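Long-range contacts in extracellular sialidase/neuraminidase, putative (Aspergillus fumigatus, PDB 2XZI), which acts as a KDNase, a sialidase-family glycoside hydrolase that probably releases terminal KDN from glycoconjugates: residues P41-T46 against Y338-K343; R50-A55 against Y72-T77; I349-E354 against R373-S378. One frame throughout, in Å; residues are numbered along the deposited sequence.

Contact 1: residues P41-T46 against Y338-K343; sequences PAVVRT and YSSMTK. With KDM (deamino-alpha-neuraminic acid), chain C.
The backbone N of V43 donates to S340 OG at 2.9 Å, with an N-H...O angle of 139° that marks the bond as noticeably bent. S340 can reach across because its OG stands anti to its own backbone N (chi1 -172°), and CG1 of V43 packs against the same hydroxyl. The two strands run parallel, 1° apart in direction, but their axes are 5.6 Å from each other, wider than the spacing of hydrogen-bonded strands. Bridging groups therefore replace direct backbone pairing. One water donates both to V43 O (2.7 Å) and to M341 O (2.8 Å), and a second accepts from R45 N near the T342 hydroxyl. Apolar contacts are spaced between these links: CG2 of V43 meets CG2 of T342 at 4.1 Å, the two side chains crossing at about a right angle, and CD of P41 rests on CB of Y338 at 3.8 Å. At the far end the R45 chain wraps round a carbonyl, its CB 3.2 Å from K343 O, while K343 NZ turns off to Y283 O. Beyond its CB, Y338 leads into the sugar pocket, where its OH lies 3.0 Å from O6 of the bound KDM and is hydrogen-bonded to E229, consistent with the tyrosine-glutamate pair of sialidase active sites. Strands 37-45 and 334-343 are the inner edges of two adjacent propeller blades; strands 51-58 and 349-356 are their backbone-bonded outward neighbours, and A42 and V44 turn onto strand 101-109 of the next blade.

Contact 2: residues R50-A55 against Y72-T77; sequences RILAFA and YKRTKT
R50 and R74 lay their guanidinium groups flat on one another, planes 9° apart and centres 4.0 Å apart, with R74 NH1 above the R50 plane but offset toward its rim. Two like charges would be expected to repel, and each group is held by acceptors of its own. In the plane of the R50 guanidinium, NH1 donates to T75 O at 2.9 Å and, more weakly, to K76 O at 3.0 Å, while T77 C covers the face turned from R74. Outside the pair, R50 NE forms a salt bridge with D161, and R74 is held by a salt bridge to E89 and by the carbonyl of D161. The next shell fixes T75. Its OG1 accepts the backbone N of I51 at 3.0 Å along an almost straight line (174°) and donates to T77 O at 2.9 Å; chi1 of 58° sets OG1 between the backbone N and the carbonyl carbon. This hydroxyl thus links I51 to both T75 and T77. Farther along, ordinary antiparallel bonding joins T75 N to I51 O and pairs A53 with K73 in both directions. On the face that carries L52, F54, Y72 and R74, CD2 of L52 packs alongside R74 at CG (3.6 Å), and CD2 of F54 touches CB of Y72 at 3.7 Å. The Y72 ring meets W165 edge-to-face; W165 and D161 belong to a segment with the Asp-box sequence pattern of sialidases. These are the two middle strands of a four-stranded blade: strand 37-45 bonds to L52 and F54, strand 92-93 borders Y72, and A53 packs against strand 12-18 of the adjacent blade.

Contact 3: residues I349-E354 against R373-S378; sequences IGALVE and RRFNLS
Four backbone hydrogen bonds stitch I349-A351 to R373-F375. I349 N donates to F375 O at 2.8 Å and F375 N returns to I349 O at 3.0 Å; A351 N likewise reaches R373 O at 2.8 Å, and R373 N reaches A351 O at the same length. With strand directions 152° apart, this is a regular antiparallel register in which G350 and R374 form the intervening non-hydrogen-bonded pair. There the CA atoms contribute instead: CA of R374 approaches I349 O at 3.2 Å, a CA-H...O contact matched by CA of G350 and R373 O. The packing lies on the face of I349, A351 and F375. F375 CG sits between its backbone N and carbonyl carbon (chi1 46°), and the ring crosses I349 obliquely, with CE1 3.7 Å from I349 CB. I349 O lies over one ring face, and CE2 of F375 is 4.2 Å from A351 CB. CD1 of I349 then meets CD2 of L377 at 4.1 Å, joining the sheet to the helix that N376 caps through OD1 to W379 N. The arginines find their charge partners outside: R373 with E335, R374 with D346. Such a hairpin forms the two middle strands of a beta-propeller blade; strand 12-18, from near the N-terminus, completes its outer edge, the "velcro" closure known from propellers.

Overall arrangement
All three contacts are largely buried, but they differ in place and chemistry. Contact 1, its centre about 6 Å from the centre of the chain, joins inner strands of two blades through side-chain and water links and reaches the sugar pocket. Contacts 2 and 3, their centres about 14 and 13 Å from the centre of the chain, are hairpins within those blades, held by direct backbone pairing; contact 2 adds a stacked arginine pair and ends in exposed residues, whereas contact 3 is fully buried and more apolar at its end. Both share sheets with contact 1: A42 O lies 2.7 Å from F54 N, and T342 O 2.8 Å from G350 N. Between contacts 2 and 3, A53 CB packs on L352 CD1.

Contact 1: residues P41-T46 against Y338-K343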
loop_
_atom_site.group_PDB
_atom_site.type_symbol
_atom_site.label_atom_id
_atom_site.label_comp_id
_atom_site.label_asym_id
_atom_site.label_seq_id
_atom_site.Cartn_x
_atom_site.Cartn_y
_atom_site.Cartn_z
ATOM N N PRO A 41 -3.603 -2.803 -2.034
ATOM C CA PRO A 41 -4.150 -2.197 -0.811
ATOM C C PRO A 41 -3.363 -0.999 -0.274
ATOM O O PRO A 41 -2.143 -0.896 -0.454
ATOM C CB PRO A 41 -4.071 -3.338 0.209
ATOM C CG PRO A 41 -2.892 -4.147 -0.269
ATOM C CD PRO A 41 -3.063 -4.150 -1.769
ATOM N N ALA A 42 -4.076 -0.104 0.397
ATOM C CA ALA A 42 -3.443 0.951 1.178
ATOM C C ALA A 42 -4.340 1.205 2.370
ATOM O O ALA A 42 -5.557 1.243 2.205
ATOM C CB ALA A 42 -3.329 2.200 0.356
ATOM N N VAL A 43 -3.772 1.429 3.542
ATOM C CA VAL A 43 -4.570 1.664 4.755
ATOM C C VAL A 43 -3.934 2.729 5.637
ATOM O O VAL A 43 -2.699 2.769 5.800
ATOM C CB VAL A 43 -4.820 0.343 5.547
ATOM C CG1 VAL A 43 -3.515 -0.220 6.147
ATOM C CG2 VAL A 43 -5.907 0.524 6.612
ATOM N N VAL A 44 -4.788 3.607 6.165
ATOM C CA VAL A 44 -4.350 4.591 7.146
ATOM C C VAL A 44 -5.363 4.747 8.259
ATOM O O VAL A 44 -6.542 4.549 8.069
ATOM C CB VAL A 44 -4.070 5.989 6.519
ATOM C CG1 VAL A 44 -2.835 5.936 5.589
ATOM C CG2 VAL A 44 -5.310 6.545 5.814
ATOM N N ARG A 45 -4.868 5.108 9.433
ATOM C CA ARG A 45 -5.714 5.535 10.531
ATOM C C ARG A 45 -5.667 7.057 10.563
ATOM O O ARG A 45 -4.594 7.659 10.490
ATOM C CB ARG A 45 -5.176 4.963 11.849
ATOM C CG ARG A 45 -6.054 5.320 13.041
ATOM C CD ARG A 45 -5.309 5.219 14.334
ATOM N NE ARG A 45 -4.617 6.468 14.627
ATOM C CZ ARG A 45 -3.543 6.566 15.405
ATOM N NH1 ARG A 45 -3.012 5.483 15.967
ATOM N NH2 ARG A 45 -2.988 7.753 15.607
ATOM N N THR A 46 -6.834 7.686 10.633
ATOM C CA THR A 46 -6.889 9.149 10.606
ATOM C C THR A 46 -6.671 9.682 12.006
ATOM O O THR A 46 -6.565 8.912 12.955
ATOM C CB THR A 46 -8.231 9.657 10.085
ATOM O OG1 THR A 46 -9.220 9.463 11.102
ATOM C CG2 THR A 46 -8.654 8.950 8.795
ATOM N N TYR A 338 0.825 -7.992 -2.275
ATOM C CA TYR A 338 0.984 -6.615 -1.764
ATOM C C TYR A 338 0.320 -6.455 -0.400
ATOM O O TYR A 338 -0.636 -7.168 -0.067
ATOM C CB TYR A 338 0.341 -5.601 -2.714
ATOM C CG TYR A 338 1.060 -5.324 -4.019
ATOM C CD1 TYR A 338 1.676 -6.340 -4.768
ATOM C CD2 TYR A 338 1.069 -4.026 -4.535
ATOM C CE1 TYR A 338 2.309 -6.040 -5.998
ATOM C CE2 TYR A 338 1.698 -3.730 -5.720
ATOM C CZ TYR A 338 2.319 -4.734 -6.446
ATOM O OH TYR A 338 2.926 -4.430 -7.653
ATOM N N SER A 339 0.813 -5.506 0.394
ATOM C CA SER A 339 0.303 -5.300 1.738
ATOM C C SER A 339 0.411 -3.842 2.152
ATOM O O SER A 339 1.128 -3.057 1.529
ATOM C CB SER A 339 1.077 -6.178 2.727
ATOM O OG SER A 339 2.430 -5.742 2.799
ATOM N N SER A 340 -0.310 -3.493 3.220
ATOM C CA SER A 340 -0.272 -2.153 3.800
ATOM C C SER A 340 -0.535 -2.261 5.289
ATOM O O SER A 340 -1.378 -3.057 5.706
ATOM C CB SER A 340 -1.315 -1.249 3.139
ATOM O OG SER A 340 -1.183 0.099 3.562
ATOM N N MET A 341 0.196 -1.480 6.083
ATOM C CA MET A 341 -0.009 -1.472 7.529
ATOM C C MET A 341 -0.260 -0.089 8.106
ATOM O O MET A 341 0.292 0.915 7.637
ATOM C CB MET A 341 1.216 -2.047 8.269
ATOM C CG MET A 341 1.526 -3.498 7.955
ATOM S SD MET A 341 2.954 -4.055 8.900
ATOM C CE MET A 341 4.302 -3.168 8.086
ATOM N N THR A 342 -1.054 -0.075 9.166
ATOM C CA THR A 342 -1.273 1.110 9.996
ATOM C C THR A 342 -1.292 0.704 11.474
ATOM O O THR A 342 -1.492 -0.463 11.815
ATOM C CB THR A 342 -2.574 1.848 9.621
ATOM O OG1 THR A 342 -2.611 3.115 10.298
ATOM C CG2 THR A 342 -3.785 1.032 10.027
ATOM N N LYS A 343 -1.062 1.673 12.356
ATOM C CA LYS A 343 -1.400 1.479 13.750
ATOM C C LYS A 343 -2.871 1.781 13.938
ATOM O O LYS A 343 -3.380 2.732 13.349
ATOM C CB LYS A 343 -0.589 2.422 14.629
ATOM C CG LYS A 343 0.892 2.165 14.601
ATOM C CD LYS A 343 1.615 2.987 15.648
ATOM C CE LYS A 343 1.761 4.432 15.218
ATOM N NZ LYS A 343 2.714 5.153 16.101
HETATM C C2 KDM C . 2.328 -5.666 -10.576
HETATM C C1 KDM C . 2.672 -6.900 -9.752
HETATM C C3 KDM C . 1.053 -4.992 -10.034
HETATM C C4 KDM C . 0.997 -3.462 -10.316
HETATM C C5 KDM C . 1.992 -2.966 -11.373
HETATM C C6 KDM C . 3.423 -3.393 -10.963
HETATM C C7 KDM C . 4.466 -3.155 -12.067
HETATM C C8 KDM C . 5.885 -3.425 -11.535
HETATM C C9 KDM C . 6.920 -3.242 -12.631
HETATM O O5 KDM C . 1.886 -1.532 -11.558
HETATM O O1A KDM C . 1.758 -7.457 -9.100
HETATM O O1B KDM C . 3.868 -7.273 -9.813
HETATM O O4 KDM C . -0.327 -3.146 -10.749
HETATM O O6 KDM C . 3.508 -4.804 -10.571
HETATM O O7 KDM C . 4.189 -4.030 -13.163
HETATM O O8 KDM C . 6.211 -2.514 -10.475
HETATM O O9 KDM C . 6.919 -1.852 -13.000
HETATM O O2 KDM C . 2.102 -6.164 -11.900
HETATM O O HOH W 1 -0.334 3.528 6.850
HETATM O O HOH W 2 -1.919 5.328 9.474
#

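Contact 2: residues R50-A55 against Y72-T77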
loop_
_atom_site.group_PDB
_atom_site.type_symbol
_atom_site.label_atom_id
_atom_site.label_comp_id
_atom_site.label_asym_id
_atom_site.label_seq_id
_atom_site.Cartn_x
_atom_site.Cartn_y
_atom_site.Cartn_z
ATOM N N ARG A 50 -10.617 6.758 12.976
ATOM C CA ARG A 50 -11.254 6.065 11.855
ATOM C C ARG A 50 -10.180 5.438 10.979
ATOM O O ARG A 50 -9.096 6.027 10.795
ATOM C CB ARG A 50 -12.062 7.045 11.028
ATOM C CG ARG A 50 -13.111 6.357 10.160
ATOM C CD ARG A 50 -13.925 7.351 9.351
ATOM N NE ARG A 50 -14.700 8.298 10.169
ATOM C CZ ARG A 50 -15.924 8.085 10.641
ATOM N NH1 ARG A 50 -16.561 6.922 10.435
ATOM N NH2 ARG A 50 -16.515 9.048 11.348
ATOM N N ILE A 51 -10.491 4.271 10.422
ATOM C CA ILE A 51 -9.574 3.585 9.509
ATOM C C ILE A 51 -10.128 3.689 8.098
ATOM O O ILE A 51 -11.319 3.445 7.879
ATOM C CB ILE A 51 -9.311 2.117 9.933
ATOM C CG1 ILE A 51 -8.768 2.098 11.379
ATOM C CG2 ILE A 51 -8.315 1.467 8.990
ATOM C CD1 ILE A 51 -8.657 0.730 12.020
ATOM N N LEU A 52 -9.259 4.073 7.154
ATOM C CA LEU A 52 -9.584 4.154 5.728
ATOM C C LEU A 52 -8.771 3.116 4.975
ATOM O O LEU A 52 -7.543 3.130 5.039
ATOM C CB LEU A 52 -9.253 5.537 5.180
ATOM C CG LEU A 52 -9.805 6.744 5.928
ATOM C CD1 LEU A 52 -9.387 8.055 5.248
ATOM C CD2 LEU A 52 -11.320 6.672 6.036
ATOM N N ALA A 53 -9.469 2.203 4.293
ATOM C CA ALA A 53 -8.841 1.162 3.480
ATOM C C ALA A 53 -9.145 1.392 2.005
ATOM O O ALA A 53 -10.319 1.499 1.619
ATOM C CB ALA A 53 -9.350 -0.203 3.931
ATOM N N PHE A 54 -8.098 1.448 1.187
ATOM C CA PHE A 54 -8.192 1.706 -0.241
ATOM C C PHE A 54 -7.733 0.503 -1.032
ATOM O O PHE A 54 -6.929 -0.306 -0.549
ATOM C CB PHE A 54 -7.302 2.877 -0.639
ATOM C CG PHE A 54 -7.556 4.131 0.136
ATOM C CD1 PHE A 54 -6.871 4.379 1.323
ATOM C CD2 PHE A 54 -8.442 5.082 -0.327
ATOM C CE1 PHE A 54 -7.108 5.558 2.055
ATOM C CE2 PHE A 54 -8.680 6.261 0.406
ATOM C CZ PHE A 54 -7.994 6.497 1.578
ATOM N N ALA A 55 -8.244 0.383 -2.251
ATOM C CA ALA A 55 -7.788 -0.661 -3.156
ATOM C C ALA A 55 -8.105 -0.276 -4.598
ATOM O O ALA A 55 -8.906 0.651 -4.860
ATOM C CB ALA A 55 -8.460 -1.985 -2.812
ATOM N N TYR A 72 -12.740 2.241 -1.828
ATOM C CA TYR A 72 -12.364 2.287 -0.435
ATOM C C TYR A 72 -13.491 1.864 0.495
ATOM O O TYR A 72 -14.666 1.821 0.088
ATOM C CB TYR A 72 -11.854 3.680 -0.057
ATOM C CG TYR A 72 -12.893 4.774 0.090
ATOM C CD1 TYR A 72 -13.496 5.347 -1.019
ATOM C CD2 TYR A 72 -13.227 5.271 1.345
ATOM C CE1 TYR A 72 -14.419 6.377 -0.884
ATOM C CE2 TYR A 72 -14.164 6.303 1.490
ATOM C CZ TYR A 72 -14.745 6.859 0.373
ATOM O OH TYR A 72 -15.674 7.882 0.483
ATOM N N LYS A 73 -13.115 1.574 1.732
ATOM C CA LYS A 73 -14.058 1.412 2.831
ATOM C C LYS A 73 -13.540 2.158 4.032
ATOM O O LYS A 73 -12.336 2.264 4.239
ATOM C CB LYS A 73 -14.209 -0.059 3.201
ATOM C CG LYS A 73 -14.919 -0.914 2.171
ATOM C CD LYS A 73 -15.065 -2.334 2.665
ATOM C CE LYS A 73 -15.914 -3.107 1.690
ATOM N NZ LYS A 73 -16.310 -4.425 2.208
ATOM N N ARG A 74 -14.450 2.673 4.846
ATOM C CA ARG A 74 -14.090 3.256 6.128
ATOM C C ARG A 74 -14.693 2.420 7.238
ATOM O O ARG A 74 -15.711 1.761 7.038
ATOM C CB ARG A 74 -14.685 4.662 6.272
ATOM C CG ARG A 74 -14.566 5.565 5.049
ATOM C CD ARG A 74 -14.974 6.984 5.446
ATOM N NE ARG A 74 -16.339 7.039 5.988
ATOM C CZ ARG A 74 -16.814 8.037 6.733
ATOM N NH1 ARG A 74 -16.052 9.062 7.073
ATOM N NH2 ARG A 74 -18.069 7.995 7.173
ATOM N N THR A 75 -14.106 2.487 8.420
ATOM C CA THR A 75 -14.812 2.054 9.607
ATOM C C THR A 75 -16.006 2.970 9.866
ATOM O O THR A 75 -15.952 4.185 9.603
ATOM C CB THR A 75 -13.882 1.941 10.839
ATOM O OG1 THR A 75 -13.247 3.205 11.112
ATOM C CG2 THR A 75 -12.827 0.878 10.569
ATOM N N LYS A 76 -17.091 2.356 10.347
ATOM C CA LYS A 76 -18.353 3.061 10.583
ATOM C C LYS A 76 -18.220 4.168 11.613
ATOM O O LYS A 76 -18.845 5.232 11.477
ATOM C CB LYS A 76 -19.430 2.077 11.037
ATOM C CG LYS A 76 -19.951 1.162 9.952
ATOM C CD LYS A 76 -20.973 0.202 10.550
ATOM C CE LYS A 76 -21.557 -0.685 9.480
ATOM N NZ LYS A 76 -22.495 -1.670 10.098
ATOM N N THR A 77 -17.391 3.942 12.622
ATOM C CA THR A 77 -17.170 4.935 13.648
ATOM C C THR A 77 -15.687 5.168 13.778
ATOM O O THR A 77 -14.870 4.430 13.187
ATOM C CB THR A 77 -17.730 4.511 15.015
ATOM O OG1 THR A 77 -16.847 3.558 15.595
ATOM C CG2 THR A 77 -19.168 3.920 14.898
#

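Contact 3: residues I349-E354 against R373-S378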
loop_
_atom_site.group_PDB
_atom_site.type_symbol
_atom_site.label_atom_id
_atom_site.label_comp_id
_atom_site.label_asym_id
_atom_site.label_seq_id
_atom_site.Cartn_x
_atom_site.Cartn_y
_atom_site.Cartn_z
ATOM N N ILE A 349 -1.616 -3.516 15.260
ATOM C CA ILE A 349 -1.240 -3.296 13.878
ATOM C C ILE A 349 -2.415 -3.774 12.994
ATOM O O ILE A 349 -2.972 -4.862 13.177
ATOM C CB ILE A 349 0.079 -4.032 13.536
ATOM C CG1 ILE A 349 1.258 -3.438 14.346
ATOM C CG2 ILE A 349 0.395 -3.944 12.047
ATOM C CD1 ILE A 349 2.479 -4.313 14.389
ATOM N N GLY A 350 -2.830 -2.927 12.070
ATOM C CA GLY A 350 -3.842 -3.292 11.104
ATOM C C GLY A 350 -3.173 -3.429 9.763
ATOM O O GLY A 350 -2.468 -2.528 9.332
ATOM N N ALA A 351 -3.374 -4.570 9.117
ATOM C CA ALA A 351 -2.731 -4.866 7.851
ATOM C C ALA A 351 -3.742 -5.317 6.809
ATOM O O ALA A 351 -4.617 -6.134 7.097
ATOM C CB ALA A 351 -1.651 -5.924 8.040
ATOM N N LEU A 352 -3.602 -4.785 5.600
ATOM C CA LEU A 352 -4.291 -5.308 4.427
ATOM C C LEU A 352 -3.318 -6.170 3.667
ATOM O O LEU A 352 -2.167 -5.784 3.492
ATOM C CB LEU A 352 -4.777 -4.167 3.529
ATOM C CG LEU A 352 -5.899 -3.297 4.057
ATOM C CD1 LEU A 352 -6.149 -2.149 3.110
ATOM C CD2 LEU A 352 -7.210 -4.099 4.294
ATOM N N VAL A 353 -3.786 -7.331 3.208
ATOM C CA VAL A 353 -2.932 -8.290 2.501
ATOM C C VAL A 353 -3.714 -8.901 1.338
ATOM O O VAL A 353 -4.844 -9.386 1.519
ATOM C CB VAL A 353 -2.424 -9.441 3.433
ATOM C CG1 VAL A 353 -1.332 -10.257 2.732
ATOM C CG2 VAL A 353 -1.907 -8.901 4.775
ATOM N N GLU A 354 -3.115 -8.867 0.151
ATOM C CA GLU A 354 -3.678 -9.533 -1.013
ATOM C C GLU A 354 -3.789 -11.041 -0.845
ATOM O O GLU A 354 -2.992 -11.665 -0.133
ATOM C CB GLU A 354 -2.818 -9.259 -2.249
ATOM C CG GLU A 354 -2.839 -7.819 -2.700
ATOM C CD GLU A 354 -2.127 -7.633 -4.053
ATOM O OE1 GLU A 354 -1.155 -8.366 -4.331
ATOM O OE2 GLU A 354 -2.526 -6.749 -4.832
ATOM N N ARG A 373 -6.317 -7.723 8.614
ATOM C CA ARG A 373 -5.804 -8.379 9.804
ATOM C C ARG A 373 -5.572 -7.336 10.863
ATOM O O ARG A 373 -5.130 -6.207 10.553
ATOM C CB ARG A 373 -4.471 -9.032 9.526
ATOM C CG ARG A 373 -4.522 -10.192 8.578
ATOM C CD ARG A 373 -3.143 -10.832 8.412
ATOM N NE ARG A 373 -3.278 -12.143 7.788
ATOM C CZ ARG A 373 -3.617 -13.250 8.445
ATOM N NH1 ARG A 373 -3.844 -13.219 9.753
ATOM N NH2 ARG A 373 -3.736 -14.395 7.784
ATOM N N ARG A 374 -5.859 -7.717 12.109
ATOM C CA ARG A 374 -5.395 -6.986 13.281
ATOM C C ARG A 374 -4.587 -7.937 14.132
ATOM O O ARG A 374 -5.004 -9.080 14.353
ATOM C CB ARG A 374 -6.571 -6.440 14.080
ATOM C CG ARG A 374 -7.288 -5.311 13.386
ATOM C CD ARG A 374 -8.747 -5.113 13.839
ATOM N NE ARG A 374 -8.942 -5.339 15.269
ATOM C CZ ARG A 374 -8.665 -4.453 16.224
ATOM N NH1 ARG A 374 -8.199 -3.248 15.910
ATOM N NH2 ARG A 374 -8.830 -4.793 17.503
ATOM N N PHE A 375 -3.449 -7.476 14.640
ATOM C CA PHE A 375 -2.678 -8.267 15.591
ATOM C C PHE A 375 -1.864 -7.325 16.435
ATOM O O PHE A 375 -1.569 -6.209 16.011
ATOM C CB PHE A 375 -1.779 -9.293 14.872
ATOM C CG PHE A 375 -1.004 -8.736 13.704
ATOM C CD1 PHE A 375 0.182 -8.072 13.906
ATOM C CD2 PHE A 375 -1.456 -8.908 12.400
ATOM C CE1 PHE A 375 0.905 -7.569 12.836
ATOM C CE2 PHE A 375 -0.733 -8.410 11.326
ATOM C CZ PHE A 375 0.459 -7.741 11.557
ATOM N N ASN A 376 -1.525 -7.743 17.648
ATOM C CA ASN A 376 -0.659 -6.925 18.478
ATOM C C ASN A 376 0.793 -7.364 18.424
ATOM O O ASN A 376 1.142 -8.364 17.790
ATOM C CB ASN A 376 -1.177 -6.810 19.917
ATOM C CG ASN A 376 -1.267 -8.145 20.643
ATOM O OD1 ASN A 376 -0.939 -9.217 20.107
ATOM N ND2 ASN A 376 -1.732 -8.080 21.879
ATOM N N LEU A 377 1.649 -6.569 19.052
ATOM C CA LEU A 377 3.073 -6.873 19.092
ATOM C C LEU A 377 3.301 -8.221 19.756
ATOM O O LEU A 377 4.143 -9.001 19.307
ATOM C CB LEU A 377 3.841 -5.779 19.830
ATOM C CG LEU A 377 3.911 -4.418 19.148
ATOM C CD1 LEU A 377 4.512 -3.439 20.141
ATOM C CD2 LEU A 377 4.709 -4.470 17.840
ATOM N N SER A 378 2.538 -8.501 20.817
ATOM C CA SER A 378 2.637 -9.789 21.494
ATOM C C SER A 378 2.429 -10.959 20.545
ATOM O O SER A 378 3.137 -11.945 20.617
ATOM C CB SER A 378 1.607 -9.891 22.598
ATOM O OG SER A 378 1.683 -11.181 23.161
#